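Local structure of putative oxidoreductase (Salmonella enterica subsp. enterica serovar Typhimurium, 3NX4) at residues 226-231 / 235-240; 150-155 / 165-170; 215-218 / 222-225; 121-126 / 288-293. The protein binds NADP and is probably an NADPH-dependent acryloyl-CoA reductase of the medium-chain dehydrogenase/reductase family. All coordinates share one frame; numbering follows the deposited sequence.

Contact 1: residues 226-231 / 235-240. With NAP (NADP nicotinamide-adenine-dinucleotide phosphate), chain C.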
# COMPACT_ATOMS: atom_id res chain seq x y z
N LYS A 226 -13.42 2.02 -4.28
CA LYS A 226 -14.36 2.50 -3.26
C LYS A 226 -13.99 1.99 -1.87
O LYS A 226 -14.10 2.72 -0.89
CB LYS A 226 -15.80 2.13 -3.59
CG LYS A 226 -16.78 2.79 -2.62
CD LYS A 226 -18.12 3.08 -3.26
CE LYS A 226 -19.07 3.69 -2.25
NZ LYS A 226 -20.46 3.69 -2.75
N VAL A 227 -13.57 0.73 -1.80
CA VAL A 227 -13.04 0.20 -0.54
C VAL A 227 -11.90 1.08 -0.02
O VAL A 227 -11.86 1.42 1.16
CB VAL A 227 -12.61 -1.27 -0.68
CG1 VAL A 227 -11.80 -1.73 0.53
CG2 VAL A 227 -13.87 -2.16 -0.85
N LEU A 228 -10.98 1.47 -0.90
CA LEU A 228 -9.92 2.40 -0.48
C LEU A 228 -10.48 3.70 0.09
O LEU A 228 -9.96 4.21 1.08
CB LEU A 228 -8.95 2.71 -1.62
CG LEU A 228 -8.01 1.57 -2.01
CD1 LEU A 228 -7.41 1.87 -3.38
CD2 LEU A 228 -6.93 1.39 -0.96
N ALA A 229 -11.53 4.24 -0.53
CA ALA A 229 -12.15 5.49 -0.08
C ALA A 229 -12.87 5.37 1.26
O ALA A 229 -13.17 6.38 1.92
CB ALA A 229 -13.11 6.05 -1.17
N GLN A 230 -13.14 4.13 1.66
CA GLN A 230 -13.88 3.81 2.89
C GLN A 230 -13.00 3.32 4.04
O GLN A 230 -13.53 2.90 5.08
CB GLN A 230 -14.90 2.70 2.59
CG GLN A 230 -16.08 3.14 1.69
CD GLN A 230 -16.97 1.98 1.29
OE1 GLN A 230 -16.55 0.83 1.28
NE2 GLN A 230 -18.22 2.29 0.93
N MSE A 231 -11.69 3.31 3.86
CA MSE A 231 -10.80 2.79 4.91
C MSE A 231 -10.70 3.73 6.11
O MSE A 231 -10.61 4.96 5.95
CB MSE A 231 -9.39 2.52 4.35
CG MSE A 231 -9.34 1.52 3.20
SE MSE A 231 -10.18 -0.21 3.63
CE MSE A 231 -9.18 -0.69 5.24
N GLY A 235 -5.85 2.29 8.13
CA GLY A 235 -6.33 0.98 7.69
C GLY A 235 -5.43 0.34 6.65
O GLY A 235 -4.59 1.01 6.05
N CYS A 236 -5.59 -0.97 6.44
CA CYS A 236 -4.81 -1.70 5.44
C CYS A 236 -5.69 -2.52 4.50
O CYS A 236 -6.56 -3.27 4.94
CB CYS A 236 -3.81 -2.64 6.12
SG CYS A 236 -2.81 -3.66 4.96
N VAL A 237 -5.45 -2.40 3.20
CA VAL A 237 -6.08 -3.26 2.23
C VAL A 237 -5.06 -4.25 1.68
O VAL A 237 -4.04 -3.84 1.14
CB VAL A 237 -6.63 -2.47 1.03
CG1 VAL A 237 -7.30 -3.44 0.04
CG2 VAL A 237 -7.60 -1.40 1.49
N ALA A 238 -5.35 -5.55 1.80
CA ALA A 238 -4.56 -6.58 1.13
C ALA A 238 -5.25 -6.89 -0.20
O ALA A 238 -6.38 -7.35 -0.23
CB ALA A 238 -4.44 -7.84 2.01
N ALA A 239 -4.57 -6.61 -1.31
CA ALA A 239 -5.17 -6.77 -2.63
C ALA A 239 -4.50 -7.91 -3.37
O ALA A 239 -3.26 -7.95 -3.48
CB ALA A 239 -5.02 -5.47 -3.43
N CYS A 240 -5.29 -8.83 -3.90
CA CYS A 240 -4.72 -9.98 -4.60
C CYS A 240 -5.40 -10.30 -5.93
O CYS A 240 -4.96 -11.20 -6.64
CB CYS A 240 -4.78 -11.22 -3.69
SG CYS A 240 -6.50 -11.82 -3.46
PA NAP C . -13.27 -16.70 -7.84
O1A NAP C . -13.51 -17.93 -7.07
O2A NAP C . -13.80 -16.64 -9.21
O5B NAP C . -13.73 -15.43 -7.00
C5B NAP C . -13.88 -14.20 -7.65
C4B NAP C . -15.12 -13.56 -7.05
O4B NAP C . -15.21 -12.24 -7.50
C3B NAP C . -16.41 -14.27 -7.49
O3B NAP C . -16.78 -15.26 -6.56
C2B NAP C . -17.42 -13.14 -7.50
O2B NAP C . -17.94 -13.04 -6.19
C1B NAP C . -16.57 -11.90 -7.74
N9A NAP C . -16.67 -11.44 -9.13
C8A NAP C . -16.58 -12.20 -10.27
N7A NAP C . -16.69 -11.37 -11.34
C5A NAP C . -16.82 -10.10 -10.89
C6A NAP C . -16.97 -8.88 -11.54
N6A NAP C . -17.00 -8.81 -12.87
N1A NAP C . -17.09 -7.74 -10.80
C2A NAP C . -17.07 -7.80 -9.42
N3A NAP C . -16.92 -9.01 -8.78
C4A NAP C . -16.81 -10.14 -9.51
O3 NAP C . -11.68 -16.46 -7.96
PN NAP C . -10.51 -16.82 -6.92
O1N NAP C . -9.84 -18.08 -7.32
O2N NAP C . -11.09 -16.71 -5.56
O5D NAP C . -9.53 -15.57 -7.22
C5D NAP C . -9.99 -14.28 -6.93
C4D NAP C . -9.10 -13.25 -7.62
O4D NAP C . -7.82 -13.33 -7.04
C3D NAP C . -8.92 -13.56 -9.09
O3D NAP C . -8.85 -12.34 -9.81
C2D NAP C . -7.59 -14.27 -9.17
O2D NAP C . -6.95 -14.05 -10.40
C1D NAP C . -6.85 -13.59 -8.03
N1N NAP C . -5.77 -14.39 -7.45
C2N NAP C . -4.50 -13.89 -7.52
C3N NAP C . -3.42 -14.58 -6.97
C7N NAP C . -2.20 -13.78 -6.62
O7N NAP C . -0.93 -14.36 -6.70
N7N NAP C . -2.37 -12.52 -6.24
C4N NAP C . -3.66 -15.80 -6.34
C5N NAP C . -4.97 -16.30 -6.27
C6N NAP C . -6.02 -15.58 -6.82
P2B NAP C . -19.49 -12.62 -5.95
O1X NAP C . -19.81 -12.95 -4.52
O2X NAP C . -19.65 -11.13 -6.18
O3X NAP C . -20.35 -13.41 -6.90

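Contact 2: residues 150-155 / 165-170. With NAP (NADP nicotinamide-adenine-dinucleotide phosphate), chain C.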
# COMPACT_ATOMS: atom_id res chain seq x y z
N VAL A 150 -13.52 -5.92 9.16
CA VAL A 150 -12.75 -6.23 7.96
C VAL A 150 -13.66 -6.63 6.80
O VAL A 150 -14.51 -7.53 6.94
CB VAL A 150 -11.74 -7.33 8.25
CG1 VAL A 150 -11.00 -7.76 6.98
CG2 VAL A 150 -10.74 -6.85 9.32
N VAL A 151 -13.52 -5.96 5.65
CA VAL A 151 -14.36 -6.28 4.50
C VAL A 151 -13.63 -7.22 3.51
O VAL A 151 -12.43 -7.06 3.26
CB VAL A 151 -14.88 -5.00 3.78
CG1 VAL A 151 -13.73 -4.18 3.26
CG2 VAL A 151 -15.86 -5.36 2.65
N VAL A 152 -14.36 -8.20 2.98
CA VAL A 152 -13.82 -9.14 1.99
C VAL A 152 -14.68 -8.99 0.74
O VAL A 152 -15.89 -9.14 0.81
CB VAL A 152 -13.93 -10.62 2.47
CG1 VAL A 152 -13.40 -11.60 1.40
CG2 VAL A 152 -13.19 -10.81 3.79
N THR A 153 -14.06 -8.68 -0.39
CA THR A 153 -14.78 -8.51 -1.65
C THR A 153 -14.67 -9.80 -2.46
O THR A 153 -13.89 -10.69 -2.11
CB THR A 153 -14.25 -7.30 -2.45
OG1 THR A 153 -12.90 -7.53 -2.84
CG2 THR A 153 -14.30 -6.01 -1.59
N GLY A 154 -15.47 -9.94 -3.52
CA GLY A 154 -15.56 -11.22 -4.21
C GLY A 154 -15.71 -12.36 -3.22
O GLY A 154 -15.11 -13.42 -3.38
N ALA A 155 -16.53 -12.16 -2.19
CA ALA A 155 -16.51 -12.99 -0.99
C ALA A 155 -16.90 -14.46 -1.16
O ALA A 155 -16.45 -15.31 -0.38
CB ALA A 155 -17.38 -12.34 0.09
N ALA A 165 -13.65 -17.32 6.35
CA ALA A 165 -13.52 -18.40 7.33
C ALA A 165 -12.35 -18.17 8.28
O ALA A 165 -12.47 -18.39 9.49
CB ALA A 165 -13.37 -19.75 6.64
N LEU A 166 -11.22 -17.73 7.74
CA LEU A 166 -10.04 -17.41 8.55
C LEU A 166 -10.29 -16.23 9.49
O LEU A 166 -10.06 -16.34 10.70
CB LEU A 166 -8.84 -17.08 7.65
CG LEU A 166 -8.27 -18.27 6.88
CD1 LEU A 166 -7.26 -17.76 5.86
CD2 LEU A 166 -7.62 -19.26 7.84
N LEU A 167 -10.76 -15.12 8.94
CA LEU A 167 -11.03 -13.93 9.75
C LEU A 167 -12.04 -14.26 10.84
O LEU A 167 -11.91 -13.80 11.97
CB LEU A 167 -11.56 -12.77 8.89
CG LEU A 167 -10.54 -12.20 7.89
CD1 LEU A 167 -11.25 -11.31 6.86
CD2 LEU A 167 -9.40 -11.44 8.60
N HIS A 168 -13.06 -15.04 10.49
CA HIS A 168 -14.05 -15.43 11.48
C HIS A 168 -13.41 -16.22 12.62
O HIS A 168 -13.66 -15.95 13.80
CB HIS A 168 -15.15 -16.26 10.84
CG HIS A 168 -16.18 -16.74 11.81
ND1 HIS A 168 -17.01 -15.87 12.49
CD2 HIS A 168 -16.50 -17.98 12.23
CE1 HIS A 168 -17.80 -16.57 13.29
NE2 HIS A 168 -17.51 -17.85 13.15
N LYS A 169 -12.59 -17.20 12.28
CA LYS A 169 -11.92 -18.02 13.29
C LYS A 169 -11.02 -17.16 14.18
O LYS A 169 -10.95 -17.38 15.38
CB LYS A 169 -11.07 -19.11 12.63
CG LYS A 169 -10.49 -20.12 13.61
CD LYS A 169 -9.12 -19.66 14.13
CE LYS A 169 -8.43 -20.75 14.97
NZ LYS A 169 -7.09 -20.30 15.45
N LEU A 170 -10.34 -16.20 13.56
CA LEU A 170 -9.40 -15.35 14.27
C LEU A 170 -10.07 -14.29 15.13
O LEU A 170 -9.40 -13.54 15.82
CB LEU A 170 -8.41 -14.70 13.29
CG LEU A 170 -7.48 -15.77 12.69
CD1 LEU A 170 -6.81 -15.29 11.42
CD2 LEU A 170 -6.45 -16.29 13.73
PA NAP C . -13.27 -16.70 -7.84
O1A NAP C . -13.51 -17.93 -7.07
O2A NAP C . -13.80 -16.64 -9.21
O5B NAP C . -13.73 -15.43 -7.00
C5B NAP C . -13.88 -14.20 -7.65
C4B NAP C . -15.12 -13.56 -7.05
O4B NAP C . -15.21 -12.24 -7.50
C3B NAP C . -16.41 -14.27 -7.49
O3B NAP C . -16.78 -15.26 -6.56
C2B NAP C . -17.42 -13.14 -7.50
O2B NAP C . -17.94 -13.04 -6.19
C1B NAP C . -16.57 -11.90 -7.74
N9A NAP C . -16.67 -11.44 -9.13
C8A NAP C . -16.58 -12.20 -10.27
N7A NAP C . -16.69 -11.37 -11.34
C5A NAP C . -16.82 -10.10 -10.89
C6A NAP C . -16.97 -8.88 -11.54
N6A NAP C . -17.00 -8.81 -12.87
N1A NAP C . -17.09 -7.74 -10.80
C2A NAP C . -17.07 -7.80 -9.42
N3A NAP C . -16.92 -9.01 -8.78
C4A NAP C . -16.81 -10.14 -9.51
O3 NAP C . -11.68 -16.46 -7.96
PN NAP C . -10.51 -16.82 -6.92
O1N NAP C . -9.84 -18.08 -7.32
O2N NAP C . -11.09 -16.71 -5.56
O5D NAP C . -9.53 -15.57 -7.22
C5D NAP C . -9.99 -14.28 -6.93
C4D NAP C . -9.10 -13.25 -7.62
O4D NAP C . -7.82 -13.33 -7.04
C3D NAP C . -8.92 -13.56 -9.09
O3D NAP C . -8.85 -12.34 -9.81
C2D NAP C . -7.59 -14.27 -9.17
O2D NAP C . -6.95 -14.05 -10.40
C1D NAP C . -6.85 -13.59 -8.03
N1N NAP C . -5.77 -14.39 -7.45
C2N NAP C . -4.50 -13.89 -7.52
C3N NAP C . -3.42 -14.58 -6.97
C7N NAP C . -2.20 -13.78 -6.62
O7N NAP C . -0.93 -14.36 -6.70
N7N NAP C . -2.37 -12.52 -6.24
C4N NAP C . -3.66 -15.80 -6.34
C5N NAP C . -4.97 -16.30 -6.27
C6N NAP C . -6.02 -15.58 -6.82
P2B NAP C . -19.49 -12.62 -5.95
O1X NAP C . -19.81 -12.95 -4.52
O2X NAP C . -19.65 -11.13 -6.18
O3X NAP C . -20.35 -13.41 -6.90

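Contact 3: residues 215-218 / 222-225. With NAP (NADP nicotinamide-adenine-dinucleotide phosphate), chain C.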
# COMPACT_ATOMS: atom_id res chain seq x y z
N ALA A 215 -9.09 -4.79 4.86
CA ALA A 215 -9.84 -5.32 3.73
C ALA A 215 -9.01 -6.33 2.97
O ALA A 215 -7.80 -6.23 2.88
CB ALA A 215 -10.30 -4.19 2.79
N ILE A 216 -9.69 -7.33 2.42
CA ILE A 216 -9.05 -8.30 1.56
C ILE A 216 -9.81 -8.19 0.24
O ILE A 216 -11.01 -8.48 0.19
CB ILE A 216 -9.15 -9.72 2.16
CG1 ILE A 216 -8.40 -9.78 3.49
CG2 ILE A 216 -8.63 -10.76 1.16
CD1 ILE A 216 -8.26 -11.19 4.11
N ASP A 217 -9.12 -7.72 -0.80
CA ASP A 217 -9.78 -7.47 -2.08
C ASP A 217 -9.35 -8.43 -3.17
O ASP A 217 -8.16 -8.63 -3.42
CB ASP A 217 -9.51 -6.05 -2.57
CG ASP A 217 -10.15 -5.79 -3.94
OD1 ASP A 217 -11.41 -5.78 -4.03
OD2 ASP A 217 -9.39 -5.64 -4.92
N THR A 218 -10.35 -9.04 -3.81
CA THR A 218 -10.14 -9.98 -4.90
C THR A 218 -10.72 -9.47 -6.21
O THR A 218 -10.64 -10.14 -7.22
CB THR A 218 -10.82 -11.31 -4.58
OG1 THR A 218 -12.23 -11.14 -4.66
CG2 THR A 218 -10.45 -11.79 -3.19
N LYS A 222 -13.24 -0.69 -9.69
CA LYS A 222 -14.07 0.22 -8.93
C LYS A 222 -14.35 -0.22 -7.51
O LYS A 222 -14.43 0.60 -6.61
CB LYS A 222 -15.37 0.52 -9.66
CG LYS A 222 -15.24 1.61 -10.70
CD LYS A 222 -16.52 1.78 -11.50
CE LYS A 222 -16.37 2.86 -12.54
NZ LYS A 222 -15.30 2.52 -13.51
N VAL A 223 -14.55 -1.51 -7.31
CA VAL A 223 -14.84 -2.00 -5.99
C VAL A 223 -13.66 -1.70 -5.08
O VAL A 223 -13.83 -1.17 -4.01
CB VAL A 223 -15.13 -3.50 -6.01
CG1 VAL A 223 -15.22 -4.05 -4.61
CG2 VAL A 223 -16.42 -3.76 -6.76
N LEU A 224 -12.45 -1.98 -5.55
CA LEU A 224 -11.25 -1.71 -4.79
C LEU A 224 -11.11 -0.22 -4.56
O LEU A 224 -10.75 0.21 -3.48
CB LEU A 224 -10.02 -2.25 -5.50
CG LEU A 224 -8.66 -1.89 -4.92
CD1 LEU A 224 -8.60 -2.23 -3.45
CD2 LEU A 224 -7.56 -2.57 -5.69
N ALA A 225 -11.40 0.57 -5.59
CA ALA A 225 -11.29 2.02 -5.47
C ALA A 225 -12.20 2.55 -4.36
O ALA A 225 -11.81 3.41 -3.58
CB ALA A 225 -11.61 2.70 -6.78
PA NAP C . -13.27 -16.70 -7.84
O1A NAP C . -13.51 -17.93 -7.07
O2A NAP C . -13.80 -16.64 -9.21
O5B NAP C . -13.73 -15.43 -7.00
C5B NAP C . -13.88 -14.20 -7.65
C4B NAP C . -15.12 -13.56 -7.05
O4B NAP C . -15.21 -12.24 -7.50
C3B NAP C . -16.41 -14.27 -7.49
O3B NAP C . -16.78 -15.26 -6.56
C2B NAP C . -17.42 -13.14 -7.50
O2B NAP C . -17.94 -13.04 -6.19
C1B NAP C . -16.57 -11.90 -7.74
N9A NAP C . -16.67 -11.44 -9.13
C8A NAP C . -16.58 -12.20 -10.27
N7A NAP C . -16.69 -11.37 -11.34
C5A NAP C . -16.82 -10.10 -10.89
C6A NAP C . -16.97 -8.88 -11.54
N6A NAP C . -17.00 -8.81 -12.87
N1A NAP C . -17.09 -7.74 -10.80
C2A NAP C . -17.07 -7.80 -9.42
N3A NAP C . -16.92 -9.01 -8.78
C4A NAP C . -16.81 -10.14 -9.51
O3 NAP C . -11.68 -16.46 -7.96
PN NAP C . -10.51 -16.82 -6.92
O1N NAP C . -9.84 -18.08 -7.32
O2N NAP C . -11.09 -16.71 -5.56
O5D NAP C . -9.53 -15.57 -7.22
C5D NAP C . -9.99 -14.28 -6.93
C4D NAP C . -9.10 -13.25 -7.62
O4D NAP C . -7.82 -13.33 -7.04
C3D NAP C . -8.92 -13.56 -9.09
O3D NAP C . -8.85 -12.34 -9.81
C2D NAP C . -7.59 -14.27 -9.17
O2D NAP C . -6.95 -14.05 -10.40
C1D NAP C . -6.85 -13.59 -8.03
N1N NAP C . -5.77 -14.39 -7.45
C2N NAP C . -4.50 -13.89 -7.52
C3N NAP C . -3.42 -14.58 -6.97
C7N NAP C . -2.20 -13.78 -6.62
O7N NAP C . -0.93 -14.36 -6.70
N7N NAP C . -2.37 -12.52 -6.24
C4N NAP C . -3.66 -15.80 -6.34
C5N NAP C . -4.97 -16.30 -6.27
C6N NAP C . -6.02 -15.58 -6.82
P2B NAP C . -19.49 -12.62 -5.95
O1X NAP C . -19.81 -12.95 -4.52
O2X NAP C . -19.65 -11.13 -6.18
O3X NAP C . -20.35 -13.41 -6.90

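Contact 4: residues 121-126 / 288-293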
# COMPACT_ATOMS: atom_id res chain seq x y z
N ALA A 121 -5.42 -30.09 1.36
CA ALA A 121 -4.39 -29.20 0.86
C ALA A 121 -4.84 -28.55 -0.44
O ALA A 121 -4.50 -27.40 -0.72
CB ALA A 121 -3.06 -29.96 0.65
N MSE A 122 -5.61 -29.29 -1.22
CA MSE A 122 -6.07 -28.81 -2.52
C MSE A 122 -7.42 -28.08 -2.44
O MSE A 122 -7.71 -27.21 -3.27
CB MSE A 122 -6.11 -29.95 -3.54
CG MSE A 122 -4.71 -30.40 -3.98
SE MSE A 122 -3.79 -28.94 -4.86
CE MSE A 122 -2.58 -28.39 -3.41
N ILE A 123 -8.24 -28.43 -1.46
CA ILE A 123 -9.40 -27.59 -1.18
C ILE A 123 -8.90 -26.18 -0.87
O ILE A 123 -9.49 -25.19 -1.30
CB ILE A 123 -10.26 -28.14 -0.02
CG1 ILE A 123 -10.90 -29.48 -0.45
CG2 ILE A 123 -11.36 -27.11 0.39
CD1 ILE A 123 -11.72 -30.15 0.63
N ILE A 124 -7.78 -26.09 -0.16
CA ILE A 124 -7.13 -24.80 0.07
C ILE A 124 -6.57 -24.26 -1.25
O ILE A 124 -7.02 -23.23 -1.75
CB ILE A 124 -6.02 -24.91 1.12
CG1 ILE A 124 -6.63 -25.27 2.48
CG2 ILE A 124 -5.23 -23.59 1.22
CD1 ILE A 124 -5.59 -25.74 3.49
N GLY A 125 -5.59 -24.97 -1.81
CA GLY A 125 -5.02 -24.60 -3.10
C GLY A 125 -4.42 -23.20 -3.11
O GLY A 125 -4.17 -22.61 -2.07
N THR A 126 -4.20 -22.66 -4.31
CA THR A 126 -3.69 -21.30 -4.44
C THR A 126 -4.64 -20.27 -3.81
O THR A 126 -4.19 -19.32 -3.19
CB THR A 126 -3.41 -20.94 -5.91
OG1 THR A 126 -2.22 -21.60 -6.34
CG2 THR A 126 -3.22 -19.45 -6.08
N GLU A 288 -12.42 -27.41 10.61
CA GLU A 288 -12.77 -28.61 9.85
C GLU A 288 -14.01 -28.38 9.00
O GLU A 288 -14.11 -28.87 7.87
CB GLU A 288 -13.01 -29.78 10.80
CG GLU A 288 -13.86 -30.90 10.21
CD GLU A 288 -13.26 -31.51 8.96
OE1 GLU A 288 -12.06 -31.88 9.00
OE2 GLU A 288 -13.97 -31.61 7.94
N SER A 289 -14.96 -27.63 9.54
CA SER A 289 -16.21 -27.37 8.85
C SER A 289 -15.99 -26.68 7.50
O SER A 289 -16.82 -26.81 6.60
CB SER A 289 -17.14 -26.52 9.73
OG SER A 289 -16.61 -25.22 9.91
N PHE A 290 -14.89 -25.94 7.36
CA PHE A 290 -14.66 -25.17 6.14
C PHE A 290 -14.51 -26.08 4.92
O PHE A 290 -15.07 -25.81 3.86
CB PHE A 290 -13.40 -24.30 6.27
CG PHE A 290 -12.95 -23.71 4.96
CD1 PHE A 290 -13.56 -22.57 4.46
CD2 PHE A 290 -11.94 -24.31 4.23
CE1 PHE A 290 -13.16 -22.04 3.25
CE2 PHE A 290 -11.53 -23.78 3.02
CZ PHE A 290 -12.15 -22.64 2.53
N TYR A 291 -13.73 -27.14 5.08
CA TYR A 291 -13.42 -28.04 3.97
C TYR A 291 -14.70 -28.68 3.41
O TYR A 291 -14.86 -28.81 2.19
CB TYR A 291 -12.43 -29.12 4.44
CG TYR A 291 -11.14 -28.54 5.00
CD1 TYR A 291 -10.14 -28.09 4.15
CD2 TYR A 291 -10.93 -28.44 6.37
CE1 TYR A 291 -8.96 -27.55 4.66
CE2 TYR A 291 -9.76 -27.92 6.89
CZ TYR A 291 -8.77 -27.47 6.03
OH TYR A 291 -7.59 -26.94 6.54
N ALA A 292 -15.61 -29.06 4.29
CA ALA A 292 -16.92 -29.56 3.88
C ALA A 292 -17.81 -28.50 3.20
O ALA A 292 -18.43 -28.76 2.17
CB ALA A 292 -17.64 -30.18 5.07
N GLN A 293 -17.87 -27.29 3.77
CA GLN A 293 -18.75 -26.25 3.23
C GLN A 293 -18.31 -25.69 1.87
O GLN A 293 -19.15 -25.37 1.03
CB GLN A 293 -18.86 -25.07 4.21
CG GLN A 293 -19.58 -25.39 5.51
CD GLN A 293 -19.57 -24.22 6.48
OE1 GLN A 293 -18.82 -23.27 6.30
NE2 GLN A 293 -20.41 -24.29 7.50

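Contact 1: residues 226-231 / 235-240
No aromatic ring takes part where Val237 meets Val227, Leu228 and selenomethionine Met231; the flat group bordering 235-240 is the nicotinamide carboxamide of NADP, whose N7N makes a doubtful hydrogen bond to Cys240 O at the C-terminal end of the segment, the position of that carbonyl being uncertain. The contact belongs to the Rossmann fold: helix 221-229 lies against strand 235-239 of the six-stranded parallel sheet, and 226-231 is the point where the helix ends and the chain turns back into that strand. Val237 sends its side chain toward the helix, with CG1 anti to the backbone N (chi1 -180°) and CG2 beside it. This places Val237 CG2 among three partners: SE of Met231 at 3.6 Å, CD2 of Leu228 at 3.8 Å and, more distantly, CG1 of Val227 at 4.3 Å. Leu228 comes in across the valine at about a right angle and touches with the CD2 branch. Met231 follows a curled path, its chain bent at both chi2 and chi3 (each -55°), so that the selenium sits on the valine methyl while the terminal methyl folds back over the strand. Around this apolar patch, Val237 also touches Leu262 of strand 261-264 and Ala215 of strand 212-217, so the valine packs on its neighbouring strands as well as against the helix. Cys236 points the other way, against Leu138 of helix 118-140. The selenomethionine methyl, Met231 CE, comes to rest 3.7 Å from Cys236 O and 4.1 Å from CA of Gly235, where the strand carries no side chain.

Contact 2: residues 150-155 / 165-170
Strand 150-152 runs beneath the C-terminal part of helix 158-169, and the two backbones come nearest at Val150 and Leu167, whose CA atoms are 8.1 Å apart. Leu167 is the helix residue that bridges this distance. Its CG stands anti to the carbonyl carbon (chi1 -67°), and the side chain reaches down to the sheet so that one methyl, CD1, does all the close touching. Leu167 CD1 lies 3.6 Å from CG1 of Val150, whose side chain crosses the leucine at about a right angle, and 3.7 Å from CG2 of Val152, which meets it more obliquely. Two residues apart on the strand, the valines project toward the helix and both reach the same leucine methyl, from directions about a right angle apart, while Val151 turns to the other side of the sheet. Strand and helix here open the first beta-alpha-beta unit of the Rossmann fold, which strand 174-178 completes. Leu167 also packs on Val174 of that strand and on Ile216 of strand 212-217. Just beyond Val152 the chain enters the glycine-rich loop under the cofactor: Gly154 takes a positive phi of 45°, and its lack of a side chain lets the backbone approach the ribose, with Gly154 CA 3.5 Å from NADP O4B. On the outer side of the helix, Lys169 NZ forms a salt bridge with Asp285.

Contact 3: residues 215-218 / 222-225
In the Rossmann fold's turn from strand 212-217 into helix 221-229, the carboxylate of Asp217 rests against Val223 and Leu224. Asp217 CG lies anti to the backbone N (chi1 178°), which carries the carboxylate out from the sheet toward the helix. Asp217 OD2 lies 3.5 Å from Leu224 CB and 3.7 Å from Leu224 CD2; the Leu224 side chain, which crosses that of Asp217 at about a right angle, lies along this oxygen. Asp217 OD1 approaches the Val223 methyl CG1 more loosely, at 4.2 Å. The polar needs of this buried group are met by neighbours: OD1 hydrogen-bonds to Thr153 OG1 and, weakly, to Val219 N, whereas OD2 takes the N-H of Gly220. These bonds fix the rotation of the carboxylate, and the nearby start of the helix would probably favour its negative charge. Leu224 additionally packs on Val237 of the next strand and on Val252 of the second subunit. One residue on, Thr218 faces the cofactor instead, its CB 3.9 Å from NADP C5D, and its OG1 hydrogen-bonds to Thr153 O. The dinucleotide thus lies along the C-terminal ends of the parallel strands, as is typical of the Rossmann fold.

Contact 4: residues 121-126 / 288-293
Phe290 is the first residue of 288-293 to touch 121-126. With CG anti to the backbone N (chi1 168°), its ring swings round until Phe290 CE2 lies 4.2 Å from Ile123 CG2, at an oblique approach. The next residue, Tyr291, carries the greater part of the contact. Tyr291 CB meets Ile123 CD1 at 4.0 Å, and the same isoleucine methyl also lies near the Tyr291 carbonyl oxygen. Farther out, Tyr291 presents the edge of its ring to the isoleucines of 121-126: CD1 faces Ile123 CG2, CE1 is 3.9 Å from Ile124 CG1, and the hydroxyl oxygen OH ends 3.8 Å from Ile124 CD1. Over one face of the Tyr291 ring lies CD2 of Phe290, 4.2 Å above the plane and offset toward the rim. Gln293 then turns to helix 184-190, where it packs on Ser189 and Leu190. The short helical segments cross nearly perpendicularly, at 82°. On the side of 121-126, the carbonyls of Met122 and Ile123 hydrogen-bond to the Arg318 guanidinium. Helix 118-140 leads into the Rossmann sheet and helix 288-294 leads back to strand 295-299 of the mixed sheet, a junction typical of the two-domain medium-chain dehydrogenase/reductase fold.

How the contacts relate
Contacts 2, 3 and 1 follow one another along the chain, and all three lie within the loop closed by contact 4. They share the six-stranded parallel sheet, in which strands 150-152, 212-217 and 235-239 are successive neighbours. Contacts 1 and 3 both use helix 221-229 and have centres about 6 Å apart; centre to centre, contact 2 lies about 14 Å from contact 1 and about 13 Å from contact 3. Each of these three borders the same NADP. The centre of contact 4 is about 15 Å from that of contact 2; Phe290 CD1 meets Ala165 CB at 3.6 Å, so Phe290 of contact 4 packs on the helix of contact 2.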